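Local structure of putative mannose-1-phosphate guanylyl transferase (Thermus thermophilus, 2CU2) at the interface of chains A and B. The protein probably transfers a guanylyl group from GTP to mannose 1-phosphate, making GDP-mannose and releasing pyrophosphate. Residues are numbered along the deposited sequence; one frame, centred on the assembly and turned at random. Chains: chain A/B, putative mannose-1-phosphate guanylyl transferase.

Contact 1: the interface of chains A and B. Residues chain A 328-329, 332-333; chain B 280, 282-284, 297.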
# COMPACT_ATOMS: atom_id res chain seq x y z
N GLU A 328 7.87 -11.65 9.97
CA GLU A 328 9.11 -11.78 9.23
C GLU A 328 9.56 -10.46 8.64
O GLU A 328 10.76 -10.19 8.53
CB GLU A 328 8.97 -12.83 8.12
CG GLU A 328 8.74 -14.23 8.67
CD GLU A 328 9.69 -14.54 9.82
OE1 GLU A 328 9.40 -15.48 10.60
OE2 GLU A 328 10.73 -13.85 9.94
N VAL A 329 8.60 -9.63 8.26
CA VAL A 329 8.89 -8.32 7.68
C VAL A 329 9.82 -7.52 8.59
O VAL A 329 10.85 -7.00 8.13
CB VAL A 329 7.59 -7.51 7.43
CG1 VAL A 329 7.93 -6.09 6.99
CG2 VAL A 329 6.74 -8.19 6.35
N ARG A 332 13.28 -8.87 8.46
CA ARG A 332 13.98 -8.44 7.26
C ARG A 332 14.49 -7.01 7.40
O ARG A 332 15.63 -6.72 7.07
CB ARG A 332 13.06 -8.51 6.03
CG ARG A 332 12.88 -9.90 5.44
CD ARG A 332 14.21 -10.48 4.99
NE ARG A 332 14.04 -11.73 4.24
CZ ARG A 332 13.64 -11.79 2.98
NH1 ARG A 332 13.37 -10.68 2.30
NH2 ARG A 332 13.50 -12.97 2.39
N LEU A 333 13.63 -6.13 7.90
CA LEU A 333 14.00 -4.73 8.08
C LEU A 333 15.14 -4.58 9.08
O LEU A 333 16.07 -3.81 8.85
CB LEU A 333 12.79 -3.90 8.51
CG LEU A 333 11.66 -3.76 7.48
CD1 LEU A 333 10.50 -3.00 8.10
CD2 LEU A 333 12.17 -3.04 6.24
N ARG B 280 11.80 1.13 -0.47
CA ARG B 280 12.34 -0.23 -0.45
C ARG B 280 11.26 -1.31 -0.55
O ARG B 280 10.20 -1.21 0.07
CB ARG B 280 13.16 -0.44 0.82
CG ARG B 280 13.66 -1.87 1.05
CD ARG B 280 14.38 -1.99 2.40
NE ARG B 280 14.92 -3.33 2.64
CZ ARG B 280 15.62 -3.68 3.72
NH1 ARG B 280 15.88 -2.79 4.67
NH2 ARG B 280 16.07 -4.93 3.84
N VAL B 282 10.27 -5.08 0.29
CA VAL B 282 10.58 -6.27 1.08
C VAL B 282 9.73 -7.36 0.44
O VAL B 282 8.50 -7.35 0.55
CB VAL B 282 10.18 -6.08 2.55
CG1 VAL B 282 10.33 -7.40 3.30
CG2 VAL B 282 11.07 -5.02 3.19
N ALA B 283 10.39 -8.29 -0.24
CA ALA B 283 9.65 -9.34 -0.93
C ALA B 283 9.84 -10.72 -0.28
O ALA B 283 10.94 -11.24 -0.15
CB ALA B 283 10.11 -9.39 -2.39
N LEU B 284 8.71 -11.31 0.16
CA LEU B 284 8.74 -12.63 0.78
C LEU B 284 7.81 -13.62 0.06
O LEU B 284 6.60 -13.54 0.13
CB LEU B 284 8.30 -12.49 2.24
CG LEU B 284 9.38 -11.88 3.14
CD1 LEU B 284 8.79 -11.10 4.31
CD2 LEU B 284 10.31 -12.92 3.75
N VAL B 297 8.65 1.94 2.98
CA VAL B 297 8.85 0.55 2.60
C VAL B 297 7.55 -0.09 2.10
O VAL B 297 6.45 0.27 2.50
CB VAL B 297 9.37 -0.21 3.82
CG1 VAL B 297 9.40 -1.70 3.54
CG2 VAL B 297 10.76 0.27 4.18
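A:Arg332 hides 87 Å² against chain B, more than any other residue of this patch, and does so mainly by packing. Its guanidinium and the side chain of B:Leu284 meet tip to tip: methyl CD2 of the leucine sits over one face of the flat group, toward its rim, with A:Arg332 CZ 3.6 Å from B:Leu284 CD2. The polar contribution is slight, since A:Arg332 NH1 lies 3.5 Å from the backbone carbonyl oxygen O of B:Ala283, a weak hydrogen bond bent to 142° at the hydrogen. Nearer the helix, the aliphatic stem takes over, A:Arg332 CB resting 4.0 Å from B:Val282 CG1 as the two side chains cross obliquely.

The other valine branch serves the neighbouring leucine: B:Val282 CG2 is 3.8 Å from A:Leu333 CD2, the side chains crossing at about a right angle. That same CD2 lies 4.1 Å from B:Val297 CG1 and also stands over the guanidinium rim of B:Arg280, whose extended chain slides past A:Leu333 in the opposite direction. At the far end, B:Leu284 CD1 touches A:Val329 CG2 at 4.1 Å.

Torsions explain the reach. A:Arg332 has CG anti to its carbonyl carbon and a bend at chi2 (-60°), which with the turned chi4 helps lay the guanidinium against strand 280-284 of chain B. B:Val282 has CG1 anti to the backbone N (chi1 172°), so its methyls divide between arginine and leucine. The two arginine heads stay apart, A:Arg332 NH1 being 6.5 Å from B:Arg280 NH2, so any repulsion is probably modest.

The patch sets the C-terminal helix 327-334 of chain A across strands 280-284 and 297-301 of chain B, in the C-terminal part of the protein, of the guanylyltransferase beta-helix family.

Contact 2: the interface of chains A and B. Residues chain A 306, 316-319, 322, 325-326, 329; chain B 284, 299-303, 306.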
# COMPACT_ATOMS: atom_id res chain seq x y z
N LEU A 306 -7.19 -10.45 0.92
CA LEU A 306 -5.91 -9.82 1.22
C LEU A 306 -5.96 -8.85 2.40
O LEU A 306 -7.01 -8.30 2.75
CB LEU A 306 -5.38 -9.05 0.01
CG LEU A 306 -4.93 -9.76 -1.27
CD1 LEU A 306 -4.37 -8.71 -2.24
CD2 LEU A 306 -3.84 -10.79 -0.95
N LEU A 316 1.83 -2.86 3.76
CA LEU A 316 1.88 -4.31 3.84
C LEU A 316 0.80 -4.91 2.95
O LEU A 316 -0.32 -4.40 2.90
CB LEU A 316 1.63 -4.76 5.29
CG LEU A 316 1.26 -6.23 5.47
CD1 LEU A 316 2.43 -7.10 5.07
CD2 LEU A 316 0.86 -6.50 6.92
N VAL A 317 1.14 -5.98 2.24
CA VAL A 317 0.17 -6.68 1.41
C VAL A 317 0.45 -8.16 1.61
O VAL A 317 1.52 -8.65 1.25
CB VAL A 317 0.32 -6.32 -0.08
CG1 VAL A 317 -0.66 -7.16 -0.91
CG2 VAL A 317 0.05 -4.85 -0.30
N VAL A 318 -0.51 -8.87 2.20
CA VAL A 318 -0.37 -10.31 2.47
C VAL A 318 -1.74 -10.99 2.54
O VAL A 318 -2.69 -10.40 3.03
CB VAL A 318 0.36 -10.53 3.84
CG1 VAL A 318 -0.42 -9.85 4.96
CG2 VAL A 318 0.49 -12.03 4.14
N PRO A 319 -1.86 -12.22 2.01
CA PRO A 319 -3.14 -12.91 2.15
C PRO A 319 -3.47 -13.12 3.62
O PRO A 319 -2.63 -13.47 4.44
CB PRO A 319 -3.04 -14.26 1.46
CG PRO A 319 -1.81 -14.25 0.58
CD PRO A 319 -0.96 -13.05 1.22
N TRP A 322 -2.16 -15.84 5.77
CA TRP A 322 -0.75 -15.88 6.14
C TRP A 322 -0.37 -14.73 7.08
O TRP A 322 0.79 -14.35 7.21
CB TRP A 322 0.09 -15.80 4.86
CG TRP A 322 1.32 -16.61 4.98
CD1 TRP A 322 1.50 -17.76 5.78
CD2 TRP A 322 2.56 -16.41 4.25
NE1 TRP A 322 2.74 -18.31 5.62
CE2 TRP A 322 3.44 -17.44 4.64
CE3 TRP A 322 2.98 -15.45 3.33
CZ2 TRP A 322 4.72 -17.50 4.11
CZ3 TRP A 322 4.27 -15.51 2.79
CH2 TRP A 322 5.14 -16.54 3.19
N GLU A 325 2.79 -14.63 9.39
CA GLU A 325 4.10 -14.41 8.79
C GLU A 325 4.54 -12.96 8.66
O GLU A 325 5.68 -12.69 8.27
CB GLU A 325 4.14 -15.08 7.41
CG GLU A 325 4.47 -16.56 7.48
CD GLU A 325 5.90 -16.81 7.92
OE1 GLU A 325 6.82 -16.58 7.11
OE2 GLU A 325 6.09 -17.24 9.08
N VAL A 326 3.65 -12.03 8.99
CA VAL A 326 3.98 -10.61 8.92
C VAL A 326 5.19 -10.28 9.80
O VAL A 326 5.95 -9.35 9.52
CB VAL A 326 2.78 -9.73 9.38
CG1 VAL A 326 3.21 -8.29 9.53
CG2 VAL A 326 1.65 -9.84 8.37
N VAL A 329 8.60 -9.63 8.26
CA VAL A 329 8.89 -8.32 7.68
C VAL A 329 9.82 -7.52 8.59
O VAL A 329 10.85 -7.00 8.13
CB VAL A 329 7.59 -7.51 7.43
CG1 VAL A 329 7.93 -6.09 6.99
CG2 VAL A 329 6.74 -8.19 6.35
N LEU B 284 8.71 -11.31 0.16
CA LEU B 284 8.74 -12.63 0.78
C LEU B 284 7.81 -13.62 0.06
O LEU B 284 6.60 -13.54 0.13
CB LEU B 284 8.30 -12.49 2.24
CG LEU B 284 9.38 -11.88 3.14
CD1 LEU B 284 8.79 -11.10 4.31
CD2 LEU B 284 10.31 -12.92 3.75
N ALA B 299 6.01 -3.99 1.72
CA ALA B 299 6.29 -5.39 1.95
C ALA B 299 5.18 -6.24 1.36
O ALA B 299 3.99 -5.99 1.58
CB ALA B 299 6.42 -5.66 3.45
N THR B 300 5.58 -7.23 0.58
CA THR B 300 4.63 -8.14 -0.04
C THR B 300 4.99 -9.52 0.48
O THR B 300 6.17 -9.88 0.56
CB THR B 300 4.71 -8.07 -1.58
OG1 THR B 300 6.02 -8.43 -2.02
CG2 THR B 300 4.41 -6.65 -2.04
N LEU B 301 3.97 -10.28 0.84
CA LEU B 301 4.16 -11.59 1.40
C LEU B 301 3.22 -12.60 0.74
O LEU B 301 1.99 -12.47 0.82
CB LEU B 301 3.88 -11.51 2.91
CG LEU B 301 4.45 -10.42 3.82
CD1 LEU B 301 3.62 -10.33 5.07
CD2 LEU B 301 5.90 -10.74 4.18
N GLY B 302 3.80 -13.57 0.05
CA GLY B 302 3.03 -14.62 -0.60
C GLY B 302 2.02 -14.21 -1.66
O GLY B 302 0.92 -14.76 -1.72
N VAL B 303 2.38 -13.25 -2.51
CA VAL B 303 1.49 -12.81 -3.57
C VAL B 303 2.20 -12.84 -4.93
O VAL B 303 3.43 -12.81 -4.99
CB VAL B 303 0.95 -11.38 -3.31
CG1 VAL B 303 -0.03 -11.39 -2.14
CG2 VAL B 303 2.10 -10.44 -3.02
N LEU B 306 0.83 -9.02 -8.93
CA LEU B 306 0.16 -7.81 -8.48
C LEU B 306 0.94 -6.53 -8.72
O LEU B 306 2.17 -6.53 -8.85
CB LEU B 306 -0.15 -7.88 -6.98
CG LEU B 306 -1.16 -8.88 -6.40
CD1 LEU B 306 -1.29 -8.63 -4.90
CD2 LEU B 306 -2.52 -8.70 -7.07
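The backbone amide N of A:Val317 is the best-held polar atom across this patch, gripped across the interface by a hydrogen bond to the carbonyl O of B:Ala299 at 2.9 Å. The donor stands nearly along the C=O axis, with a C=O···N angle of 168°. The carbonyl of the same valine is used in turn: B:Leu301 N donates to A:Val317 O at 3.0 Å, with 151° at the hydrogen. Both polar backbone atoms of one residue thus bracket B:Thr300, the register of a parallel bridge, and strand 314-319 of chain A continues beside strand 297-301 of chain B as a sheet running through the interface.

B:Leu301, which hides 111 Å² against chain A, plugs the side of this seam. Its CG lies anti to the carbonyl carbon (chi1 -47°), and its two methyls part toward different elements. CD1 packs against both A:Leu316, crossed at about a right angle with CD1 to CD1 at 3.4 Å, and A:Val318, whose CB is 3.5 Å from B:Leu301 CD1. CD2 goes to the helix, 3.5 Å from A:Val329 CG2. All three approaches are tighter than usual van der Waals contact, evidence of a snug fit. A:Val318 carries CG1 in the crowded position between backbone N and carbonyl carbon, and its CG2 lies against B:Leu301 CB.

A:Trp322, in the 3-10 helix 320-326 that follows the strand, meets chain B edge-on, with the carbonyl carbon of B:Leu301 in the ring plane and CZ3 3.4 Å from the amide N of B:Gly302. Beyond it, B:Val303 CG1 touches both A:Pro319 CD and A:Leu306 CD2. At the two-fold axis the equivalent leucines meet tip to tip, A:Leu306 CD1 lying 4.1 Å from B:Leu306 CD1.

The C-alpha centres of contact 1 and contact 2 are about 9 Å apart, and the two share A:Val329 and B:Leu284, so they form one continuous surface. Strands 280-284 and 297-301 of chain B and helix 327-334 of chain A take part in both. Contact 2 supplies backbone pairing, whereas contact 1 caps it with helix side chains. Because the interface is two-fold symmetric, each patch recurs with the chains exchanged, doubling the cross-chain pairing. Such extensive joining of the C-terminal regions suggests a genuine dimer, although the structure alone does not show that it forms in solution.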